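Local coordinates for putative cytoplasmic protein (Enterobacter cloacae, PDB 4HFL) that probably acts as a type VI secretion amidase effector that hydrolyses amide bonds in the peptidoglycan peptides of rival bacteria and is inhibited by a dedicated immunity protein, at residues G44-N49 / A81-S86; V74-K79 / K88-F93; G126-T131 / T168-W173. All blocks are in the same frame, centred on the assembly; numbering follows the deposited sequence.

Contact 1: residues G44-N49 / A81-S86; sequences GKVQHN and ATVTGS
The backbone of Gly44 meets that of Ser86 with their CA atoms 4.4 Å apart, and the axes of helix 44-49 and strand 82-84 pass within 6.9 Å, their N-to-C directions 112° apart. The carbonyl of Thr84 faces the early amides of the helix. It takes two weak hydrogen bonds, from Lys45 N and from Val46 N, each 3.4 Å from Thr84 O and both well bent. The same Lys45 N also donates to a water, 2.7 Å to its oxygen, which holds a weak link to Thr84 OG1.

Val83 is the side chain that the helix packs on. Lys45 crosses it at about a right angle: with CG anti to the backbone N (chi1 -175°), CG lies against the CG1 branch and 3.8 Å from Val83 CB, while the bent remainder of the lysine leads away. Val46 CG2 meets the CG2 branch, 3.8 Å from Val83 CG2. Asn49 comes tip to tip, its ND2 3.7 Å from Val83 CG1. Phe55 also touches Val83, and Tyr91 of strand 90-92 backs Val46.

The contact thus combines packing round one valine with backbone contact at Thr84 to Ser86; its polar part is two long, bent bonds and a water. The partial positive charge expected of amides early in a helix would favour the Thr84 carbonyl there, though neither direct bond is strong.

Contact 2: residues V74-K79 / K88-F93; sequences VPSNSK and KKRYMF
Val74 packs its CB against the backbone carbonyl of Arg90, 3.3 Å from Arg90 O, with both methyls also close to that oxygen. This oxygen is not left to carbon alone, because Asn68 ND2 donates to it, while Asn68 OD1 accepts from Val74 N; one asparagine of helix 59-69 thus ties the two segments together.

The two neighbours of Tyr91 in strand 90-92 meet the loop differently. Arg90 stretches out beside the chain of residues 74-76. CD stands 3.4 Å from Val74 O and is also close to Pro75 O, and the extended chain (chi3 175°) carries NE to 3.2 Å from Ser76 CB. The serine presents its CB to the guanidinium at an oblique slant, with no hydrogen bond between them. Met92, by contrast, crosses Val74 obliquely: its terminal CE rests 3.7 Å from Val74 CG1 and 4.2 Å from Pro75 CD. Met98 and Phe101 of helix 95-106 also touch this methionine.

No direct hydrogen bond joins the segments. Instead a water donates to Val74 O at 2.7 Å and accepts from Arg90 N at 2.9 Å, bridging the two main chains. Farther along the loop, Lys79 N donates to Asn77 OD1 at 2.8 Å, with an N-H...O angle of 158°.

That last bond closes an Asx turn, which bends the chain shortly before strand 82-84. The whole is a connecting loop, between helix 59-69 and the small antiparallel hairpin of strands 82-84 and 90-92, folded back against the hairpin's second strand.

Contact 3: residues G126-T131 / T168-W173; sequences GIIIFT and TNATFW
Ile129 and Trp173 meet on one face of this antiparallel strand pair, where the tip of the isoleucine butts against the edge of the indole. CG1 is anti to the carbonyl carbon (chi1 -60°), and CD1 beyond it reaches the six-membered ring near its plane, 3.6 Å from Trp173 CZ3. Ile127 CG2 adds a looser touch at CE3. Leu106 of helix 95-106 covers both Ile127 and Trp173, Ile99 covers Ile129, and Trp173 NE1 is spent on Gly107 O.

The opposite face is knobbed differently. Ala170, a small side chain, fits beside the Phe130 ring with CB 4.1 Å from CD1, while Ile128 CG1 lies 4.1 Å above the plane of that ring, displaced from its centre. Phe172 turns its ring edge to the other strand. CE1 comes within 3.5 Å of Gly126 N; the absence of a side chain on this glycine lets both the ring edge and the Trp173 carbonyl come so close. Ile128 CB approaches the same ring near its plane.

Between the faces run the paired backbones. Ile129 N donates to Thr171 O at 2.7 Å, almost straight at 171°, and two bonds also join Ile127 and Trp173, the one from Ile127 N more bent. At Thr131, Thr168 N and Asn169 N both point to Thr131 O, at 2.8 Å and, weakly, at 3.3 Å: a classic beta bulge. A water beside it donates to Ile129 O and Thr171 OG1 and accepts from Thr131 OG1.

These are the two central strands of a four-stranded antiparallel sheet with helix 95-106 packed on one face, an arrangement consistent with the papain-like clan to which the family is assigned.

Contacts 1 and 2 belong together, with centres 10 Å apart and segments that alternate along the chain. Their strands, 82-84 and 90-92, form one hairpin, joined by a probable hydrogen bond of 2.9 Å between Val83 O and Tyr91 N; Ala81 CB also packs on Phe93 CZ. Helix 44-52 and the 74-79 loop thus both lean on this small sheet. Contact 3 lies on the opposite side of the chain's centre, in the four-stranded sheet, its centre 26 Å from that of contact 1 and 21 Å from that of contact 2, with nearest atoms about 15 and 11 Å away. Helix 95-106 touches both Met92 of contact 2 and Ile129 of contact 3.

Contact 1: residues G44-N49 / A81-S86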
loop_
_atom_site.group_PDB
_atom_site.type_symbol
_atom_site.label_atom_id
_atom_site.label_comp_id
_atom_site.label_asym_id
_atom_site.label_seq_id
_atom_site.Cartn_x
_atom_site.Cartn_y
_atom_site.Cartn_z
ATOM N N GLY A 44 -9.754 15.374 -8.229
ATOM C CA GLY A 44 -10.099 14.651 -9.446
ATOM C C GLY A 44 -11.043 13.466 -9.319
ATOM O O GLY A 44 -11.956 13.460 -8.481
ATOM N N LYS A 45 -10.826 12.459 -10.164
ATOM C CA LYS A 45 -11.673 11.262 -10.179
ATOM C C LYS A 45 -11.515 10.407 -8.921
ATOM O O LYS A 45 -12.435 9.688 -8.524
ATOM C CB LYS A 45 -11.407 10.429 -11.441
ATOM C CG LYS A 45 -12.324 9.214 -11.617
ATOM C CD LYS A 45 -13.822 9.529 -11.374
ATOM C CE LYS A 45 -14.418 10.532 -12.370
ATOM N NZ LYS A 45 -14.288 11.951 -11.921
ATOM N N VAL A 46 -10.349 10.488 -8.294
ATOM C CA VAL A 46 -10.153 9.834 -7.007
ATOM C C VAL A 46 -11.118 10.420 -5.963
ATOM O O VAL A 46 -11.822 9.670 -5.269
ATOM C CB VAL A 46 -8.687 9.940 -6.541
ATOM C CG1 VAL A 46 -8.544 9.430 -5.122
ATOM C CG2 VAL A 46 -7.778 9.149 -7.477
ATOM N N GLN A 47 -11.168 11.754 -5.878
ATOM C CA GLN A 47 -12.082 12.430 -4.954
ATOM C C GLN A 47 -13.534 12.170 -5.314
ATOM O O GLN A 47 -14.371 11.946 -4.437
ATOM C CB GLN A 47 -11.846 13.946 -4.915
ATOM C CG GLN A 47 -13.019 14.682 -4.263
ATOM C CD GLN A 47 -12.729 16.124 -3.907
ATOM O OE1 GLN A 47 -13.647 16.940 -3.790
ATOM N NE2 GLN A 47 -11.458 16.443 -3.711
ATOM N N HIS A 48 -13.833 12.222 -6.607
ATOM C CA HIS A 48 -15.185 11.934 -7.072
ATOM C C HIS A 48 -15.663 10.538 -6.651
ATOM O O HIS A 48 -16.764 10.378 -6.091
ATOM C CB HIS A 48 -15.244 12.067 -8.589
ATOM C CG HIS A 48 -16.610 11.859 -9.157
ATOM N ND1 HIS A 48 -16.885 10.880 -10.086
ATOM C CD2 HIS A 48 -17.778 12.500 -8.923
ATOM C CE1 HIS A 48 -18.167 10.934 -10.408
ATOM N NE2 HIS A 48 -18.732 11.907 -9.715
ATOM N N ASN A 49 -14.842 9.524 -6.914
ATOM C CA ASN A 49 -15.242 8.156 -6.591
ATOM C C ASN A 49 -15.268 7.910 -5.083
ATOM O O ASN A 49 -16.099 7.148 -4.585
ATOM C CB ASN A 49 -14.373 7.131 -7.325
ATOM C CG ASN A 49 -14.573 7.172 -8.829
ATOM O OD1 ASN A 49 -15.650 7.509 -9.314
ATOM N ND2 ASN A 49 -13.532 6.829 -9.573
ATOM N N ALA A 81 -6.764 -1.999 -11.863
ATOM C CA ALA A 81 -7.827 -0.997 -11.994
ATOM C C ALA A 81 -7.304 0.360 -11.551
ATOM O O ALA A 81 -6.853 0.514 -10.412
ATOM C CB ALA A 81 -9.047 -1.388 -11.169
ATOM N N THR A 82 -7.358 1.338 -12.451
ATOM C CA THR A 82 -6.795 2.653 -12.171
ATOM C C THR A 82 -7.734 3.766 -12.612
ATOM O O THR A 82 -8.435 3.631 -13.616
ATOM C CB THR A 82 -5.429 2.848 -12.881
ATOM O OG1 THR A 82 -5.608 2.761 -14.300
ATOM C CG2 THR A 82 -4.416 1.777 -12.431
ATOM N N VAL A 83 -7.765 4.854 -11.845
ATOM C CA VAL A 83 -8.318 6.108 -12.364
ATOM C C VAL A 83 -7.205 7.148 -12.310
ATOM O O VAL A 83 -6.043 6.797 -12.086
ATOM C CB VAL A 83 -9.557 6.607 -11.587
ATOM C CG1 VAL A 83 -10.728 5.607 -11.711
ATOM C CG2 VAL A 83 -9.208 6.887 -10.129
ATOM N N THR A 84 -7.552 8.415 -12.519
ATOM C CA THR A 84 -6.583 9.508 -12.406
ATOM C C THR A 84 -6.947 10.463 -11.271
ATOM O O THR A 84 -8.120 10.604 -10.911
ATOM C CB THR A 84 -6.505 10.326 -13.699
ATOM O OG1 THR A 84 -7.795 10.892 -13.974
ATOM C CG2 THR A 84 -6.071 9.449 -14.867
ATOM N N GLY A 85 -5.939 11.113 -10.703
ATOM C CA GLY A 85 -6.183 12.220 -9.799
ATOM C C GLY A 85 -6.060 13.485 -10.624
ATOM O O GLY A 85 -5.821 13.407 -11.836
ATOM N N SER A 86 -6.185 14.646 -9.988
ATOM C CA SER A 86 -6.092 15.907 -10.713
ATOM C C SER A 86 -4.661 16.169 -11.174
ATOM O O SER A 86 -4.387 17.181 -11.810
ATOM C CB SER A 86 -6.583 17.063 -9.845
ATOM O OG SER A 86 -5.730 17.254 -8.729
HETATM O O HOH W 1 -9.459 13.277 -12.395
#

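Contact 2: residues V74-K79 / K88-F93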
loop_
_atom_site.group_PDB
_atom_site.type_symbol
_atom_site.label_atom_id
_atom_site.label_comp_id
_atom_site.label_asym_id
_atom_site.label_seq_id
_atom_site.Cartn_x
_atom_site.Cartn_y
_atom_site.Cartn_z
ATOM N N VAL A 74 2.467 4.329 -11.634
ATOM C CA VAL A 74 1.431 3.292 -11.753
ATOM C C VAL A 74 1.034 3.172 -13.229
ATOM O O VAL A 74 0.654 4.171 -13.851
ATOM C CB VAL A 74 0.204 3.607 -10.865
ATOM C CG1 VAL A 74 -0.962 2.662 -11.162
ATOM C CG2 VAL A 74 0.584 3.546 -9.379
ATOM N N PRO A 75 1.135 1.951 -13.794
ATOM C CA PRO A 75 1.022 1.738 -15.244
ATOM C C PRO A 75 -0.418 1.771 -15.751
ATOM O O PRO A 75 -1.344 1.758 -14.938
ATOM C CB PRO A 75 1.593 0.327 -15.423
ATOM C CG PRO A 75 1.221 -0.371 -14.147
ATOM C CD PRO A 75 1.303 0.679 -13.062
ATOM N N SER A 76 -0.595 1.837 -17.071
ATOM C CA SER A 76 -1.911 1.662 -17.684
ATOM C C SER A 76 -1.982 0.235 -18.218
ATOM O O SER A 76 -1.498 -0.058 -19.315
ATOM C CB SER A 76 -2.137 2.669 -18.814
ATOM O OG SER A 76 -3.486 2.662 -19.248
ATOM N N ASN A 77 -2.581 -0.649 -17.432
ATOM C CA ASN A 77 -2.493 -2.076 -17.682
ATOM C C ASN A 77 -3.817 -2.732 -17.335
ATOM O O ASN A 77 -4.512 -2.275 -16.425
ATOM C CB ASN A 77 -1.372 -2.661 -16.820
ATOM C CG ASN A 77 -0.992 -4.069 -17.223
ATOM O OD1 ASN A 77 -1.597 -5.044 -16.770
ATOM N ND2 ASN A 77 0.032 -4.186 -18.061
ATOM N N SER A 78 -4.163 -3.799 -18.051
ATOM C CA SER A 78 -5.424 -4.495 -17.822
ATOM C C SER A 78 -5.440 -5.253 -16.496
ATOM O O SER A 78 -6.505 -5.631 -16.010
ATOM C CB SER A 78 -5.745 -5.441 -18.988
ATOM O OG SER A 78 -4.678 -6.339 -19.249
ATOM N N LYS A 79 -4.264 -5.470 -15.909
ATOM C CA LYS A 79 -4.174 -6.204 -14.647
ATOM C C LYS A 79 -4.558 -5.351 -13.439
ATOM O O LYS A 79 -4.887 -5.887 -12.375
ATOM C CB LYS A 79 -2.765 -6.775 -14.449
ATOM C CG LYS A 79 -2.382 -7.845 -15.460
ATOM C CD LYS A 79 -0.936 -8.283 -15.290
ATOM C CE LYS A 79 -0.155 -8.071 -16.581
ATOM N NZ LYS A 79 1.173 -8.750 -16.571
ATOM N N LYS A 88 -3.080 13.891 -13.053
ATOM C CA LYS A 88 -3.006 13.111 -14.298
ATOM C C LYS A 88 -2.180 11.833 -14.122
ATOM O O LYS A 88 -1.848 11.139 -15.098
ATOM C CB LYS A 88 -2.505 13.957 -15.481
ATOM C CG LYS A 88 -3.171 15.344 -15.605
ATOM C CD LYS A 88 -2.393 16.238 -16.569
ATOM C CE LYS A 88 -2.763 17.727 -16.437
ATOM N NZ LYS A 88 -4.130 18.060 -16.944
ATOM N N LYS A 89 -1.865 11.513 -12.869
ATOM C CA LYS A 89 -1.204 10.248 -12.559
ATOM C C LYS A 89 -2.247 9.178 -12.215
ATOM O O LYS A 89 -3.363 9.507 -11.794
ATOM C CB LYS A 89 -0.166 10.430 -11.438
ATOM C CG LYS A 89 0.890 11.502 -11.767
ATOM C CD LYS A 89 2.128 11.392 -10.889
ATOM C CE LYS A 89 3.240 12.318 -11.382
ATOM N NZ LYS A 89 3.693 11.997 -12.772
ATOM N N ARG A 90 -1.885 7.909 -12.410
ATOM C CA ARG A 90 -2.813 6.801 -12.195
ATOM C C ARG A 90 -2.813 6.264 -10.760
ATOM O O ARG A 90 -1.759 6.127 -10.120
ATOM C CB ARG A 90 -2.536 5.667 -13.191
ATOM C CG ARG A 90 -2.814 6.039 -14.646
ATOM C CD ARG A 90 -2.123 5.078 -15.600
ATOM N NE ARG A 90 -2.460 5.344 -16.998
ATOM C CZ ARG A 90 -1.780 6.170 -17.793
ATOM N NH1 ARG A 90 -0.720 6.822 -17.326
ATOM N NH2 ARG A 90 -2.162 6.349 -19.054
ATOM N N TYR A 91 -4.011 5.959 -10.266
ATOM C CA TYR A 91 -4.200 5.488 -8.904
ATOM C C TYR A 91 -5.023 4.206 -8.885
ATOM O O TYR A 91 -6.129 4.163 -9.450
ATOM C CB TYR A 91 -4.873 6.588 -8.072
ATOM C CG TYR A 91 -3.950 7.767 -7.841
ATOM C CD1 TYR A 91 -3.110 7.808 -6.739
ATOM C CD2 TYR A 91 -3.899 8.825 -8.741
ATOM C CE1 TYR A 91 -2.247 8.891 -6.532
ATOM C CE2 TYR A 91 -3.048 9.899 -8.538
ATOM C CZ TYR A 91 -2.224 9.921 -7.436
ATOM O OH TYR A 91 -1.379 10.995 -7.235
ATOM N N MET A 92 -4.469 3.158 -8.269
ATOM C CA MET A 92 -5.210 1.913 -8.056
ATOM C C MET A 92 -6.124 2.110 -6.858
ATOM O O MET A 92 -5.800 2.885 -5.957
ATOM C CB MET A 92 -4.271 0.724 -7.794
ATOM C CG MET A 92 -3.209 0.467 -8.863
ATOM S SD MET A 92 -2.275 -1.074 -8.579
ATOM C CE MET A 92 -1.005 -0.840 -9.839
ATOM N N PHE A 93 -7.267 1.418 -6.851
ATOM C CA PHE A 93 -8.243 1.579 -5.781
ATOM C C PHE A 93 -8.686 0.216 -5.206
ATOM O O PHE A 93 -9.524 0.167 -4.300
ATOM C CB PHE A 93 -9.445 2.400 -6.265
ATOM C CG PHE A 93 -10.130 1.817 -7.470
ATOM C CD1 PHE A 93 -11.167 0.902 -7.317
ATOM C CD2 PHE A 93 -9.736 2.177 -8.751
ATOM C CE1 PHE A 93 -11.807 0.357 -8.418
ATOM C CE2 PHE A 93 -10.373 1.644 -9.859
ATOM C CZ PHE A 93 -11.410 0.722 -9.690
HETATM O O HOH W 2 0.691 6.741 -13.045
#

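Contact 3: residues G126-T131 / T168-W173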
loop_
_atom_site.group_PDB
_atom_site.type_symbol
_atom_site.label_atom_id
_atom_site.label_comp_id
_atom_site.label_asym_id
_atom_site.label_seq_id
_atom_site.Cartn_x
_atom_site.Cartn_y
_atom_site.Cartn_z
ATOM N N GLY A 126 10.890 -0.964 5.557
ATOM C CA GLY A 126 10.494 -1.066 4.164
ATOM C C GLY A 126 8.995 -1.118 3.941
ATOM O O GLY A 126 8.212 -0.624 4.749
ATOM N N ILE A 127 8.601 -1.713 2.821
ATOM C CA ILE A 127 7.194 -1.853 2.469
ATOM C C ILE A 127 6.683 -3.197 2.971
ATOM O O ILE A 127 7.319 -4.220 2.752
ATOM C CB ILE A 127 7.018 -1.836 0.936
ATOM C CG1 ILE A 127 7.384 -0.463 0.368
ATOM C CG2 ILE A 127 5.575 -2.231 0.542
ATOM C CD1 ILE A 127 7.329 -0.417 -1.146
ATOM N N ILE A 128 5.515 -3.209 3.609
ATOM C CA ILE A 128 4.976 -4.457 4.144
ATOM C C ILE A 128 3.498 -4.656 3.754
ATOM O O ILE A 128 2.704 -3.710 3.790
ATOM C CB ILE A 128 5.211 -4.554 5.686
ATOM C CG1 ILE A 128 5.006 -5.984 6.191
ATOM C CG2 ILE A 128 4.323 -3.566 6.458
ATOM C CD1 ILE A 128 5.495 -6.171 7.631
ATOM N N ILE A 129 3.155 -5.881 3.354
ATOM C CA ILE A 129 1.781 -6.259 3.019
ATOM C C ILE A 129 1.289 -7.311 4.011
ATOM O O ILE A 129 1.899 -8.378 4.143
ATOM C CB ILE A 129 1.702 -6.948 1.636
ATOM C CG1 ILE A 129 2.200 -6.032 0.513
ATOM C CG2 ILE A 129 0.279 -7.453 1.359
ATOM C CD1 ILE A 129 2.315 -6.764 -0.825
ATOM N N PHE A 130 0.163 -7.035 4.662
ATOM C CA PHE A 130 -0.468 -7.979 5.572
ATOM C C PHE A 130 -1.704 -8.521 4.880
ATOM O O PHE A 130 -2.567 -7.751 4.519
ATOM C CB PHE A 130 -0.947 -7.245 6.826
ATOM C CG PHE A 130 0.153 -6.596 7.622
ATOM C CD1 PHE A 130 0.966 -7.349 8.457
ATOM C CD2 PHE A 130 0.362 -5.224 7.548
ATOM C CE1 PHE A 130 1.969 -6.746 9.206
ATOM C CE2 PHE A 130 1.355 -4.617 8.297
ATOM C CZ PHE A 130 2.164 -5.381 9.129
ATOM N N THR A 131 -1.831 -9.835 4.710
ATOM C CA THR A 131 -3.073 -10.358 4.137
ATOM C C THR A 131 -3.732 -11.292 5.112
ATOM O O THR A 131 -3.083 -11.804 6.015
ATOM C CB THR A 131 -2.848 -11.106 2.830
ATOM O OG1 THR A 131 -1.849 -12.106 3.047
ATOM C CG2 THR A 131 -2.386 -10.139 1.733
ATOM N N THR A 168 -2.845 -13.730 8.090
ATOM C CA THR A 168 -2.285 -15.057 7.873
ATOM C C THR A 168 -0.934 -15.038 7.162
ATOM O O THR A 168 -0.254 -16.066 7.099
ATOM C CB THR A 168 -3.264 -15.964 7.100
ATOM O OG1 THR A 168 -3.603 -15.352 5.849
ATOM C CG2 THR A 168 -4.540 -16.181 7.915
ATOM N N ASN A 169 -0.547 -13.875 6.629
ATOM C CA ASN A 169 0.741 -13.712 5.971
ATOM C C ASN A 169 1.218 -12.271 6.107
ATOM O O ASN A 169 0.396 -11.346 6.186
ATOM C CB ASN A 169 0.644 -14.050 4.471
ATOM C CG ASN A 169 1.963 -13.812 3.732
ATOM O OD1 ASN A 169 2.275 -12.683 3.310
ATOM N ND2 ASN A 169 2.753 -14.870 3.594
ATOM N N ALA A 170 2.535 -12.080 6.149
ATOM C CA ALA A 170 3.112 -10.747 5.945
ATOM C C ALA A 170 4.208 -10.928 4.927
ATOM O O ALA A 170 4.963 -11.907 4.990
ATOM C CB ALA A 170 3.673 -10.181 7.215
ATOM N N THR A 171 4.280 -9.981 3.996
ATOM C CA THR A 171 5.218 -10.006 2.885
ATOM C C THR A 171 5.864 -8.618 2.851
ATOM O O THR A 171 5.173 -7.597 2.950
ATOM C CB THR A 171 4.465 -10.311 1.564
ATOM O OG1 THR A 171 3.931 -11.640 1.616
ATOM C CG2 THR A 171 5.390 -10.225 0.363
ATOM N N PHE A 172 7.185 -8.594 2.717
ATOM C CA PHE A 172 7.981 -7.434 3.054
ATOM C C PHE A 172 9.187 -7.254 2.134
ATOM O O PHE A 172 9.913 -8.234 1.850
ATOM C CB PHE A 172 8.480 -7.577 4.494
ATOM C CG PHE A 172 9.552 -6.580 4.865
ATOM C CD1 PHE A 172 9.202 -5.327 5.335
ATOM C CD2 PHE A 172 10.900 -6.901 4.752
ATOM C CE1 PHE A 172 10.179 -4.397 5.673
ATOM C CE2 PHE A 172 11.889 -5.977 5.089
ATOM C CZ PHE A 172 11.524 -4.723 5.552
ATOM N N TRP A 173 9.399 -5.998 1.715
ATOM C CA TRP A 173 10.600 -5.570 0.967
ATOM C C TRP A 173 11.354 -4.508 1.747
ATOM O O TRP A 173 10.770 -3.495 2.160
ATOM C CB TRP A 173 10.225 -4.943 -0.387
ATOM C CG TRP A 173 9.577 -5.873 -1.394
ATOM C CD1 TRP A 173 10.189 -6.476 -2.449
ATOM C CD2 TRP A 173 8.195 -6.257 -1.456
ATOM N NE1 TRP A 173 9.283 -7.239 -3.149
ATOM C CE2 TRP A 173 8.052 -7.115 -2.567
ATOM C CE3 TRP A 173 7.065 -5.965 -0.677
ATOM C CZ2 TRP A 173 6.826 -7.693 -2.915
ATOM C CZ3 TRP A 173 5.854 -6.535 -1.025
ATOM C CH2 TRP A 173 5.744 -7.397 -2.133
HETATM O O HOH W 3 0.887 -10.728 2.446
#